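Local structure of putative transcriptional regulator, IclR family (Arthrobacter aurescens, 3OBF) at residues A[6-11]-A[165-170]; A[65-70]-A[133-138]; A[71-76]-A[97-102]; A[104-109]-A[125-130]. The protein probably regulates transcription by binding DNA, this chain being its C-terminal IclR-type domain of the GAF clan, without the helix-turn-helix part. All coordinates share one frame; numbering follows the deposited sequence.

Interaction 1: residues A[6-11]-A[165-170]; sequences RRVAYP and AKVTTR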
loop_
_atom_site.group_PDB
_atom_site.type_symbol
_atom_site.label_atom_id
_atom_site.label_comp_id
_atom_site.label_asym_id
_atom_site.label_seq_id
_atom_site.Cartn_x
_atom_site.Cartn_y
_atom_site.Cartn_z
ATOM N N ARG A 6 -2.556 -9.589 11.638
ATOM C CA ARG A 6 -2.735 -10.683 10.705
ATOM C C ARG A 6 -4.061 -11.396 10.931
ATOM O O ARG A 6 -4.765 -11.737 9.969
ATOM C CB ARG A 6 -1.554 -11.659 10.757
ATOM C CG ARG A 6 -0.343 -11.146 9.919
ATOM C CD ARG A 6 0.781 -12.166 9.823
ATOM N NE ARG A 6 1.364 -12.434 11.140
ATOM C CZ ARG A 6 1.043 -13.448 11.946
ATOM N NH1 ARG A 6 1.644 -13.561 13.129
ATOM N NH2 ARG A 6 0.138 -14.353 11.590
ATOM N N ARG A 7 -4.402 -11.592 12.202
ATOM C CA ARG A 7 -5.624 -12.274 12.554
ATOM C C ARG A 7 -6.866 -11.444 12.153
ATOM O O ARG A 7 -7.812 -11.953 11.557
ATOM C CB ARG A 7 -5.616 -12.615 14.061
ATOM C CG ARG A 7 -6.974 -12.977 14.640
ATOM C CD ARG A 7 -6.822 -13.983 15.786
ATOM N NE ARG A 7 -6.127 -15.192 15.301
ATOM C CZ ARG A 7 -5.515 -16.100 16.077
ATOM N NH1 ARG A 7 -5.506 -15.968 17.405
ATOM N NH2 ARG A 7 -4.901 -17.149 15.530
ATOM N N VAL A 8 -6.848 -10.163 12.470
ATOM C CA VAL A 8 -8.000 -9.331 12.207
ATOM C C VAL A 8 -8.145 -9.109 10.703
ATOM O O VAL A 8 -9.252 -9.010 10.188
ATOM C CB VAL A 8 -7.866 -7.987 12.955
ATOM C CG1 VAL A 8 -8.716 -6.925 12.302
ATOM C CG2 VAL A 8 -8.234 -8.166 14.420
ATOM N N ALA A 9 -7.021 -9.065 9.994
ATOM C CA ALA A 9 -7.053 -8.739 8.594
ATOM C C ALA A 9 -7.522 -9.889 7.746
ATOM O O ALA A 9 -8.125 -9.649 6.697
ATOM C CB ALA A 9 -5.676 -8.220 8.062
ATOM N N TYR A 10 -7.215 -11.125 8.143
ATOM C CA TYR A 10 -7.485 -12.239 7.239
ATOM C C TYR A 10 -8.930 -12.307 6.654
ATOM O O TYR A 10 -9.070 -12.418 5.440
ATOM C CB TYR A 10 -7.052 -13.597 7.807
ATOM C CG TYR A 10 -7.343 -14.679 6.800
ATOM C CD1 TYR A 10 -6.428 -14.978 5.802
ATOM C CD2 TYR A 10 -8.573 -15.365 6.802
ATOM C CE1 TYR A 10 -6.694 -15.955 4.839
ATOM C CE2 TYR A 10 -8.843 -16.349 5.828
ATOM C CZ TYR A 10 -7.893 -16.613 4.855
ATOM O OH TYR A 10 -8.128 -17.554 3.903
ATOM N N PRO A 11 -9.990 -12.241 7.515
ATOM C CA PRO A 11 -11.353 -12.316 6.962
ATOM C C PRO A 11 -11.661 -11.131 6.070
ATOM O O PRO A 11 -12.489 -11.245 5.139
ATOM C CB PRO A 11 -12.270 -12.215 8.187
ATOM C CG PRO A 11 -11.396 -12.455 9.381
ATOM C CD PRO A 11 -9.985 -12.122 8.981
ATOM N N ALA A 165 -10.028 0.484 6.674
ATOM C CA ALA A 165 -10.802 1.090 7.751
ATOM C C ALA A 165 -11.442 -0.000 8.608
ATOM O O ALA A 165 -11.634 0.184 9.804
ATOM C CB ALA A 165 -11.889 2.036 7.204
ATOM N N LYS A 166 -11.809 -1.119 7.982
ATOM C CA LYS A 166 -12.401 -2.238 8.728
ATOM C C LYS A 166 -11.344 -2.899 9.640
ATOM O O LYS A 166 -11.636 -3.285 10.759
ATOM C CB LYS A 166 -12.934 -3.314 7.767
ATOM C CG LYS A 166 -14.374 -3.209 7.372
ATOM C CD LYS A 166 -14.946 -4.579 7.033
ATOM C CE LYS A 166 -16.424 -4.686 7.517
ATOM N NZ LYS A 166 -17.475 -4.277 6.516
ATOM N N VAL A 167 -10.139 -3.096 9.123
ATOM C CA VAL A 167 -9.071 -3.643 9.946
ATOM C C VAL A 167 -8.737 -2.706 11.130
ATOM O O VAL A 167 -8.630 -3.152 12.272
ATOM C CB VAL A 167 -7.826 -3.966 9.080
ATOM C CG1 VAL A 167 -6.636 -4.498 9.950
ATOM C CG2 VAL A 167 -8.224 -4.978 8.030
ATOM N N THR A 168 -8.615 -1.410 10.854
ATOM C CA THR A 168 -8.348 -0.415 11.890
ATOM C C THR A 168 -9.422 -0.476 12.972
ATOM O O THR A 168 -9.106 -0.550 14.163
ATOM C CB THR A 168 -8.332 0.994 11.298
ATOM O OG1 THR A 168 -7.215 1.140 10.421
ATOM C CG2 THR A 168 -8.265 2.074 12.403
ATOM N N THR A 169 -10.687 -0.432 12.549
ATOM C CA THR A 169 -11.811 -0.516 13.458
ATOM C C THR A 169 -11.694 -1.761 14.319
ATOM O O THR A 169 -11.887 -1.710 15.530
ATOM C CB THR A 169 -13.134 -0.616 12.679
ATOM O OG1 THR A 169 -13.386 0.619 12.001
ATOM C CG2 THR A 169 -14.319 -0.941 13.613
ATOM N N ARG A 170 -11.363 -2.890 13.699
ATOM C CA ARG A 170 -11.346 -4.129 14.440
ATOM C C ARG A 170 -10.168 -4.240 15.392
ATOM O O ARG A 170 -10.217 -5.030 16.322
ATOM C CB ARG A 170 -11.397 -5.327 13.497
ATOM C CG ARG A 170 -12.738 -5.551 12.842
ATOM C CD ARG A 170 -12.888 -7.034 12.680
ATOM N NE ARG A 170 -13.624 -7.460 11.493
ATOM C CZ ARG A 170 -13.236 -8.479 10.713
ATOM N NH1 ARG A 170 -12.093 -9.150 10.976
ATOM N NH2 ARG A 170 -13.972 -8.811 9.656
#

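Interaction 2: residues A[65-70]-A[133-138]; sequences QVFLAS and GNMVAS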
loop_
_atom_site.group_PDB
_atom_site.type_symbol
_atom_site.label_atom_id
_atom_site.label_comp_id
_atom_site.label_asym_id
_atom_site.label_seq_id
_atom_site.Cartn_x
_atom_site.Cartn_y
_atom_site.Cartn_z
ATOM N N GLN A 65 4.455 4.080 -0.607
ATOM C CA GLN A 65 3.950 5.455 -0.445
ATOM C C GLN A 65 3.224 5.608 0.885
ATOM O O GLN A 65 3.471 6.579 1.632
ATOM C CB GLN A 65 2.992 5.844 -1.571
ATOM C CG GLN A 65 3.658 6.102 -2.942
ATOM C CD GLN A 65 2.627 6.390 -4.039
ATOM O OE1 GLN A 65 1.887 7.392 -3.975
ATOM N NE2 GLN A 65 2.565 5.514 -5.045
ATOM N N VAL A 66 2.330 4.656 1.173
ATOM C CA VAL A 66 1.523 4.675 2.411
ATOM C C VAL A 66 2.435 4.728 3.653
ATOM O O VAL A 66 2.264 5.592 4.530
ATOM C CB VAL A 66 0.616 3.442 2.447
ATOM C CG1 VAL A 66 0.004 3.230 3.808
ATOM C CG2 VAL A 66 -0.440 3.581 1.406
ATOM N N PHE A 67 3.411 3.824 3.723
ATOM C CA PHE A 67 4.317 3.847 4.855
ATOM C C PHE A 67 5.195 5.102 4.944
ATOM O O PHE A 67 5.438 5.618 6.027
ATOM C CB PHE A 67 5.188 2.583 4.899
ATOM C CG PHE A 67 4.416 1.351 5.187
ATOM C CD1 PHE A 67 3.670 1.240 6.365
ATOM C CD2 PHE A 67 4.412 0.298 4.284
ATOM C CE1 PHE A 67 2.926 0.092 6.647
ATOM C CE2 PHE A 67 3.668 -0.875 4.568
ATOM C CZ PHE A 67 2.937 -0.974 5.761
ATOM N N LEU A 68 5.689 5.593 3.825
ATOM C CA LEU A 68 6.506 6.798 3.879
ATOM C C LEU A 68 5.700 8.039 4.332
ATOM O O LEU A 68 6.266 8.982 4.890
ATOM C CB LEU A 68 7.212 7.010 2.544
ATOM C CG LEU A 68 8.324 6.001 2.198
ATOM C CD1 LEU A 68 8.931 6.335 0.844
ATOM C CD2 LEU A 68 9.413 6.011 3.228
ATOM N N ALA A 69 4.385 8.034 4.108
ATOM C CA ALA A 69 3.508 9.058 4.691
ATOM C C ALA A 69 3.551 9.072 6.222
ATOM O O ALA A 69 3.317 10.106 6.844
ATOM C CB ALA A 69 2.062 8.915 4.181
ATOM N N SER A 70 3.892 7.939 6.831
ATOM C CA SER A 70 4.013 7.880 8.292
ATOM C C SER A 70 5.372 8.351 8.808
ATOM O O SER A 70 5.521 8.550 10.016
ATOM C CB SER A 70 3.760 6.462 8.823
ATOM O OG SER A 70 4.906 5.643 8.612
ATOM N N GLY A 133 -3.008 5.299 17.279
ATOM C CA GLY A 133 -2.908 6.112 16.080
ATOM C C GLY A 133 -1.612 5.882 15.319
ATOM O O GLY A 133 -1.316 6.609 14.379
ATOM N N ASN A 134 -0.842 4.872 15.737
ATOM C CA ASN A 134 0.338 4.470 14.995
ATOM C C ASN A 134 -0.123 3.766 13.752
ATOM O O ASN A 134 -1.042 2.918 13.794
ATOM C CB ASN A 134 1.241 3.511 15.787
ATOM C CG ASN A 134 1.728 4.097 17.089
ATOM O OD1 ASN A 134 2.157 5.255 17.146
ATOM N ND2 ASN A 134 1.645 3.299 18.166
HETATM N N MSE A 135 0.506 4.095 12.642
HETATM C CA MSE A 135 0.276 3.326 11.452
HETATM C C MSE A 135 1.001 1.990 11.606
HETATM O O MSE A 135 2.199 1.966 11.800
HETATM C CB MSE A 135 0.759 4.065 10.203
HETATM C CG MSE A 135 0.283 3.336 8.897
HETATM SE SE MSE A 135 1.192 4.093 7.380
HETATM C CE MSE A 135 0.442 5.921 7.431
ATOM N N VAL A 136 0.284 0.882 11.488
ATOM C CA VAL A 136 0.881 -0.428 11.796
ATOM C C VAL A 136 0.964 -1.380 10.625
ATOM O O VAL A 136 1.676 -2.369 10.678
ATOM C CB VAL A 136 0.164 -1.132 12.992
ATOM C CG1 VAL A 136 0.383 -0.302 14.260
ATOM C CG2 VAL A 136 -1.303 -1.345 12.699
ATOM N N ALA A 137 0.257 -1.065 9.546
ATOM C CA ALA A 137 0.224 -1.948 8.406
ATOM C C ALA A 137 -0.435 -1.188 7.291
ATOM O O ALA A 137 -0.899 -0.067 7.482
ATOM C CB ALA A 137 -0.573 -3.227 8.735
ATOM N N SER A 138 -0.493 -1.795 6.122
ATOM C CA SER A 138 -1.369 -1.296 5.109
ATOM C C SER A 138 -2.001 -2.409 4.310
ATOM O O SER A 138 -1.474 -3.509 4.238
ATOM C CB SER A 138 -0.659 -0.274 4.226
ATOM O OG SER A 138 -0.056 -0.860 3.139
#

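Interaction 3: residues A[71-76]-A[97-102]; sequences ENEDRV and AYLLRL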
loop_
_atom_site.group_PDB
_atom_site.type_symbol
_atom_site.label_atom_id
_atom_site.label_comp_id
_atom_site.label_asym_id
_atom_site.label_seq_id
_atom_site.Cartn_x
_atom_site.Cartn_y
_atom_site.Cartn_z
ATOM N N GLU A 71 6.353 8.517 7.917
ATOM C CA GLU A 71 7.686 8.975 8.311
ATOM C C GLU A 71 7.805 10.511 8.364
ATOM O O GLU A 71 7.028 11.264 7.782
ATOM C CB GLU A 71 8.774 8.420 7.365
ATOM C CG GLU A 71 8.886 6.881 7.293
ATOM C CD GLU A 71 9.531 6.222 8.536
ATOM O OE1 GLU A 71 9.996 6.937 9.458
ATOM O OE2 GLU A 71 9.585 4.968 8.585
ATOM N N ASN A 72 8.807 10.962 9.079
ATOM C CA ASN A 72 9.181 12.342 9.051
ATOM C C ASN A 72 9.724 12.679 7.626
ATOM O O ASN A 72 10.362 11.833 6.985
ATOM C CB ASN A 72 10.237 12.511 10.154
ATOM C CG ASN A 72 10.833 13.835 10.164
ATOM O OD1 ASN A 72 11.749 14.103 9.389
ATOM N ND2 ASN A 72 10.357 14.700 11.051
ATOM N N GLU A 73 9.415 13.886 7.130
ATOM C CA GLU A 73 9.864 14.357 5.799
ATOM C C GLU A 73 11.339 14.116 5.563
ATOM O O GLU A 73 11.735 13.597 4.528
ATOM C CB GLU A 73 9.569 15.849 5.588
ATOM C CG GLU A 73 8.249 16.109 4.837
ATOM C CD GLU A 73 7.950 17.590 4.542
ATOM O OE1 GLU A 73 6.740 17.903 4.358
ATOM O OE2 GLU A 73 8.894 18.431 4.501
ATOM N N ASP A 74 12.144 14.469 6.552
ATOM C CA ASP A 74 13.597 14.357 6.443
ATOM C C ASP A 74 14.053 12.923 6.337
ATOM O O ASP A 74 14.997 12.641 5.635
ATOM C CB ASP A 74 14.250 15.084 7.622
ATOM C CG ASP A 74 13.555 16.423 7.918
ATOM O OD1 ASP A 74 13.988 17.462 7.344
ATOM O OD2 ASP A 74 12.519 16.413 8.660
ATOM N N ARG A 75 13.366 12.019 7.024
ATOM C CA ARG A 75 13.600 10.595 6.884
ATOM C C ARG A 75 13.257 10.126 5.454
ATOM O O ARG A 75 13.959 9.294 4.867
ATOM C CB ARG A 75 12.795 9.814 7.939
ATOM C CG ARG A 75 12.888 8.244 7.854
ATOM C CD ARG A 75 14.331 7.680 7.938
ATOM N NE ARG A 75 14.286 6.217 8.055
ATOM C CZ ARG A 75 15.304 5.391 7.805
ATOM N NH1 ARG A 75 16.466 5.882 7.410
ATOM N NH2 ARG A 75 15.152 4.058 7.925
ATOM N N VAL A 76 12.172 10.645 4.899
ATOM C CA VAL A 76 11.831 10.309 3.525
ATOM C C VAL A 76 12.958 10.802 2.599
ATOM O O VAL A 76 13.459 10.033 1.749
ATOM C CB VAL A 76 10.424 10.818 3.140
ATOM C CG1 VAL A 76 10.136 10.597 1.662
ATOM C CG2 VAL A 76 9.334 10.139 4.003
ATOM N N ALA A 97 7.733 16.950 -5.051
ATOM C CA ALA A 97 6.524 16.409 -5.680
ATOM C C ALA A 97 6.122 15.097 -5.001
ATOM O O ALA A 97 4.928 14.855 -4.747
ATOM C CB ALA A 97 6.732 16.190 -7.164
ATOM N N TYR A 98 7.122 14.256 -4.700
ATOM C CA TYR A 98 6.859 12.949 -4.100
ATOM C C TYR A 98 6.257 13.107 -2.711
ATOM O O TYR A 98 5.331 12.401 -2.352
ATOM C CB TYR A 98 8.120 12.081 -4.050
ATOM C CG TYR A 98 7.847 10.716 -3.456
ATOM C CD1 TYR A 98 7.287 9.686 -4.228
ATOM C CD2 TYR A 98 8.127 10.454 -2.120
ATOM C CE1 TYR A 98 7.032 8.437 -3.677
ATOM C CE2 TYR A 98 7.870 9.207 -1.561
ATOM C CZ TYR A 98 7.321 8.213 -2.340
ATOM O OH TYR A 98 7.095 6.994 -1.779
ATOM N N LEU A 99 6.783 14.068 -1.957
ATOM C CA LEU A 99 6.273 14.395 -0.625
ATOM C C LEU A 99 4.824 14.883 -0.665
ATOM O O LEU A 99 4.045 14.540 0.227
ATOM C CB LEU A 99 7.163 15.446 0.071
ATOM C CG LEU A 99 8.494 14.914 0.634
ATOM C CD1 LEU A 99 9.476 16.036 1.114
ATOM C CD2 LEU A 99 8.276 13.917 1.747
ATOM N N LEU A 100 4.484 15.688 -1.677
ATOM C CA LEU A 100 3.107 16.159 -1.874
ATOM C C LEU A 100 2.225 14.988 -2.253
ATOM O O LEU A 100 1.099 14.867 -1.763
ATOM C CB LEU A 100 3.037 17.247 -2.956
ATOM C CG LEU A 100 1.684 17.805 -3.446
ATOM C CD1 LEU A 100 0.718 18.192 -2.303
ATOM C CD2 LEU A 100 1.875 19.007 -4.362
ATOM N N ARG A 101 2.757 14.107 -3.097
ATOM C CA ARG A 101 2.043 12.903 -3.503
ATOM C C ARG A 101 1.684 12.033 -2.276
ATOM O O ARG A 101 0.623 11.417 -2.222
ATOM C CB ARG A 101 2.872 12.145 -4.532
ATOM C CG ARG A 101 2.103 11.182 -5.372
ATOM C CD ARG A 101 3.047 10.110 -5.926
ATOM N NE ARG A 101 2.290 8.994 -6.502
ATOM C CZ ARG A 101 2.180 8.727 -7.803
ATOM N NH1 ARG A 101 2.789 9.490 -8.704
ATOM N NH2 ARG A 101 1.466 7.683 -8.193
ATOM N N LEU A 102 2.565 12.025 -1.284
ATOM C CA LEU A 102 2.316 11.351 -0.019
ATOM C C LEU A 102 1.131 11.984 0.729
ATOM O O LEU A 102 0.170 11.291 1.089
ATOM C CB LEU A 102 3.593 11.319 0.850
ATOM C CG LEU A 102 4.809 10.563 0.294
ATOM C CD1 LEU A 102 5.839 10.414 1.372
ATOM C CD2 LEU A 102 4.428 9.174 -0.315
#

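Interaction 4: residues A[104-109]-A[125-130]; sequences ESMERG and ASPVYD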
loop_
_atom_site.group_PDB
_atom_site.type_symbol
_atom_site.label_atom_id
_atom_site.label_comp_id
_atom_site.label_asym_id
_atom_site.label_seq_id
_atom_site.Cartn_x
_atom_site.Cartn_y
_atom_site.Cartn_z
ATOM N N GLU A 104 -1.223 13.848 -0.445
ATOM C CA GLU A 104 -2.454 13.662 -1.212
ATOM C C GLU A 104 -3.055 12.279 -0.996
ATOM O O GLU A 104 -4.272 12.113 -0.992
ATOM C CB GLU A 104 -2.229 13.960 -2.692
ATOM C CG GLU A 104 -1.980 15.475 -2.922
ATOM C CD GLU A 104 -1.761 15.847 -4.374
ATOM O OE1 GLU A 104 -1.216 15.014 -5.135
ATOM O OE2 GLU A 104 -2.150 16.977 -4.757
ATOM N N SER A 105 -2.201 11.292 -0.780
ATOM C CA SER A 105 -2.694 9.949 -0.599
ATOM C C SER A 105 -3.404 9.819 0.748
ATOM O O SER A 105 -4.418 9.148 0.852
ATOM C CB SER A 105 -1.568 8.936 -0.773
ATOM O OG SER A 105 -0.639 9.022 0.297
HETATM N N MSE A 106 -2.890 10.504 1.764
HETATM C CA MSE A 106 -3.505 10.503 3.092
HETATM C C MSE A 106 -4.877 11.153 3.042
HETATM O O MSE A 106 -5.833 10.650 3.638
HETATM C CB MSE A 106 -2.610 11.222 4.112
HETATM C CG MSE A 106 -1.338 10.456 4.504
HETATM SE SE MSE A 106 -1.660 8.629 5.257
HETATM C CE MSE A 106 -1.389 7.490 3.620
ATOM N N GLU A 107 -4.986 12.264 2.319
ATOM C CA GLU A 107 -6.260 12.954 2.181
ATOM C C GLU A 107 -7.230 12.209 1.247
ATOM O O GLU A 107 -8.441 12.274 1.446
ATOM C CB GLU A 107 -6.059 14.418 1.755
ATOM C CG GLU A 107 -5.158 15.231 2.714
ATOM C CD GLU A 107 -5.934 16.099 3.719
ATOM O OE1 GLU A 107 -6.411 17.190 3.333
ATOM O OE2 GLU A 107 -6.045 15.699 4.902
ATOM N N ARG A 108 -6.711 11.489 0.249
ATOM C CA ARG A 108 -7.596 10.646 -0.607
ATOM C C ARG A 108 -8.047 9.370 0.136
ATOM O O ARG A 108 -9.179 8.924 -0.025
ATOM C CB ARG A 108 -6.924 10.289 -1.942
ATOM C CG ARG A 108 -7.791 9.475 -2.911
ATOM C CD ARG A 108 -7.111 9.382 -4.294
ATOM N NE ARG A 108 -5.723 9.052 -4.099
ATOM C CZ ARG A 108 -4.679 9.810 -4.450
ATOM N NH1 ARG A 108 -4.826 10.958 -5.123
ATOM N NH2 ARG A 108 -3.468 9.375 -4.154
ATOM N N GLY A 109 -7.148 8.801 0.945
ATOM C CA GLY A 109 -7.426 7.586 1.694
ATOM C C GLY A 109 -6.745 6.367 1.096
ATOM O O GLY A 109 -6.799 5.271 1.678
ATOM N N ALA A 125 -3.055 1.189 -2.196
ATOM C CA ALA A 125 -2.815 0.763 -0.822
ATOM C C ALA A 125 -3.348 1.813 0.171
ATOM O O ALA A 125 -3.328 3.019 -0.128
ATOM C CB ALA A 125 -1.332 0.518 -0.604
ATOM N N SER A 126 -3.732 1.353 1.345
ATOM C CA SER A 126 -4.309 2.201 2.401
ATOM C C SER A 126 -3.736 1.853 3.780
ATOM O O SER A 126 -3.383 0.707 4.013
ATOM C CB SER A 126 -5.832 2.034 2.447
ATOM O OG SER A 126 -6.390 2.455 1.205
ATOM N N PRO A 127 -3.641 2.843 4.694
ATOM C CA PRO A 127 -2.981 2.598 5.982
ATOM C C PRO A 127 -3.935 1.973 7.008
ATOM O O PRO A 127 -5.135 2.174 6.930
ATOM C CB PRO A 127 -2.506 3.999 6.418
ATOM C CG PRO A 127 -3.534 4.958 5.731
ATOM C CD PRO A 127 -3.927 4.280 4.453
ATOM N N VAL A 128 -3.380 1.193 7.936
ATOM C CA VAL A 128 -4.118 0.581 9.020
ATOM C C VAL A 128 -3.505 1.187 10.253
ATOM O O VAL A 128 -2.283 1.304 10.318
ATOM C CB VAL A 128 -3.907 -0.959 9.023
ATOM C CG1 VAL A 128 -4.448 -1.596 10.326
ATOM C CG2 VAL A 128 -4.582 -1.581 7.805
ATOM N N TYR A 129 -4.336 1.607 11.205
ATOM C CA TYR A 129 -3.851 2.207 12.460
ATOM C C TYR A 129 -4.228 1.396 13.696
ATOM O O TYR A 129 -5.268 0.734 13.708
ATOM C CB TYR A 129 -4.400 3.635 12.647
ATOM C CG TYR A 129 -4.014 4.560 11.542
ATOM C CD1 TYR A 129 -2.808 5.234 11.569
ATOM C CD2 TYR A 129 -4.870 4.769 10.470
ATOM C CE1 TYR A 129 -2.448 6.107 10.522
ATOM C CE2 TYR A 129 -4.538 5.635 9.447
ATOM C CZ TYR A 129 -3.326 6.293 9.479
ATOM O OH TYR A 129 -3.001 7.125 8.442
ATOM N N ASP A 130 -3.388 1.477 14.730
ATOM C CA ASP A 130 -3.693 0.857 16.024
ATOM C C ASP A 130 -4.378 1.876 16.937
ATOM O O ASP A 130 -4.650 3.015 16.514
ATOM C CB ASP A 130 -2.433 0.259 16.683
ATOM C CG ASP A 130 -1.410 1.327 17.194
ATOM O OD1 ASP A 130 -1.742 2.543 17.385
ATOM O OD2 ASP A 130 -0.241 0.912 17.434
#

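Interaction 1: residues A[6-11]-A[165-170]
Helix 165-170 touches helix 6-11 through V167 and R170, three residues apart and so on the same side of the helix. The two short axes run 139° apart, nearer antiparallel than parallel, and approach to 9.2 Å. V167 comes first. It sits beside A9, whose small side chain lets the two CA atoms come within 5.6 Å. Its two branches divide the work. CG1, anti to the backbone N, touches V8 CG1 at 4.0 Å. CG2, anti to the carbonyl carbon, lies by A9, 4.1 Å from A9 CB. The carbonyl O of V167 also faces V8 CG1. These are the first and last helices of this chain, which is the IclR C-terminal domain; they lie side by side on one face of its antiparallel sheet. V167 rests on V128 of strand 121-129, and A9 on L26 of strand 24-29. T168 turns away from helix 6-11, and its hydroxyl bonds to Y129 N. R170 then closes the outer side. Its CB presses on V8 CG1 at 3.3 Å, a tight fit, the two side chains running alongside in opposite senses. Bends at chi2 and chi3 carry the guanidinium toward P11. P11 CG meets its edge, 3.7 Å from R170 NH1. That same NH1 is 3.0 Å from V8 O, but the angle is too poor for a hydrogen bond, although the positive charge would probably still be drawn to this oxygen.

Interaction 2: residues A[65-70]-A[133-138]
Helix 65-69 lies over strand 135-138 almost exactly antiparallel, at 174°, with the short axes 9.0 Å apart. M135, a selenomethionine, makes the largest single share of the contact. Its chain leaves the strand extended, which puts the selenium 3.4 Å from V66 O. A bend at the last torsion (chi3 -65°) then brings CE to 3.6 Å from S70 CB. The selenium also makes an oblique Met-aromatic contact, 5.0 Å from the F67 ring centroid. The far end of that ring comes down on the strand backbone: F67 CZ is 3.5 Å from S138 N, while A137 CA lies in the ring plane at its edge. V66 CG1 packs on S138 CB at 3.6 Å. S70 OG donates to F67 O at 2.6 Å, and S70 N bonds to the same oxygen, so two bonds grip it. An alanine at F67 would remove the ring and would probably loosen the packing on M135, on the A137-S138 backbone and on W29, whose ring also meets it. Under the helix, V136 and A137 both pair with V128, a classic beta bulge. A helix laid along an antiparallel sheet fits the GAF-like fold of the IclR C-terminal domain.

Interaction 3: residues A[71-76]-A[97-102]
V76 CG1 is the centre of this small apolar contact. It is anti to the backbone N (chi1 174°) and points at three side chains of helix 97-102. L99 CD2 is the nearest, at 3.8 Å, with L99 and V76 side by side and their tips pointing opposite ways. Y98 offers its ring edge, CE2 lying 4.2 Å from V76 CG1 and the valine standing roughly square to the tyrosine. L102 CD1 comes in from one turn further on, at 4.3 Å from the same V76 CG1. E73 adds its aliphatic part: E73 CG lies 3.8 Å from L99 CD2 and 3.9 Å from L99 CD1, so it touches both methyls, while V76 meets CD2. The next shell fixes these groups. The carboxylate of E73 forms salt bridges to R77 and K103. The hydroxyl of Y98 bonds to A59 O. L102 and Y98 also pack on Q65 and L68 of helix 62-69. The start of helix 73-76 is set by N72, an N-cap whose OD1 accepts from D74 N at 2.9 Å. D74 N stands above the plane of the N72 side-chain carbonyl. An alanine at E73 would remove the CG cover over L99 and both salt bridges, and would probably loosen the tie to K103 on the other helix. The contact is therefore held by apolar packing of V76, L99 and L102, and the partly exposed E73 probably adds an electrostatic tie at its edge through K103.

Interaction 4: residues A[104-109]-A[125-130]
Helix 104-108 ends beside strand 125-129, the end of a long strand in the antiparallel sheet of the IclR C-terminal domain. The helix lies on the same sheet face as helix 62-69. M106, a selenomethionine, reaches across to the strand. From its CB the chain leaves the helix with CG anti to the carbonyl carbon. CB and CG only carry the chain outward and reach no atom of the strand. A bend at chi2 (-57°) turns the selenium toward the strand. There it lies 3.8 Å from Y129 OH and 4.1 Å from P127 CG. A further bend, with chi3 at 97°, sets the methyl CE beside the proline ring, 3.9 Å from P127 CG. M106 lies alongside P127, the two pointing opposite ways, and slants across Y129. M106 also touches A69, so its side chain sits among two helices and the sheet. P127 in turn packs on V66 and M135. At the end of the helix G109 takes a positive phi of 105°. A side chain here would be jammed against the carbonyl O of R108, so glycine suits this turn. G109 N still bonds to S105 O, the last helical bond of the segment. The carbonyl of G109 faces the strand and is the one polar link between the two segments. S126 OG, anti to its own carbonyl carbon, donates to G109 O at 2.9 Å, in the carbonyl plane and on a lone pair.

In the fold
From the N terminus, helix 3-20 opens the widest loop, which interaction 1 closes at the end of helix 150-170. The other three contacts all fall within it. Interaction 2 starts in helix 62-69 and closes at strand 135-144. Inside that span, interaction 3 joins helices 73-82 and 92-108, and interaction 4 follows in series, tying the end of helix 92-108 to strand 121-129. No two loops cross. Interaction 1 holds the terminal helices on one sheet face, and interactions 2 and 4 hold helices on the other. Strands 135-144 and 121-129 pair directly, and the centres of interactions 2 and 4 lie about 7 Å apart. Interaction 3 lies further out, about 27 Å from interaction 1 between centres.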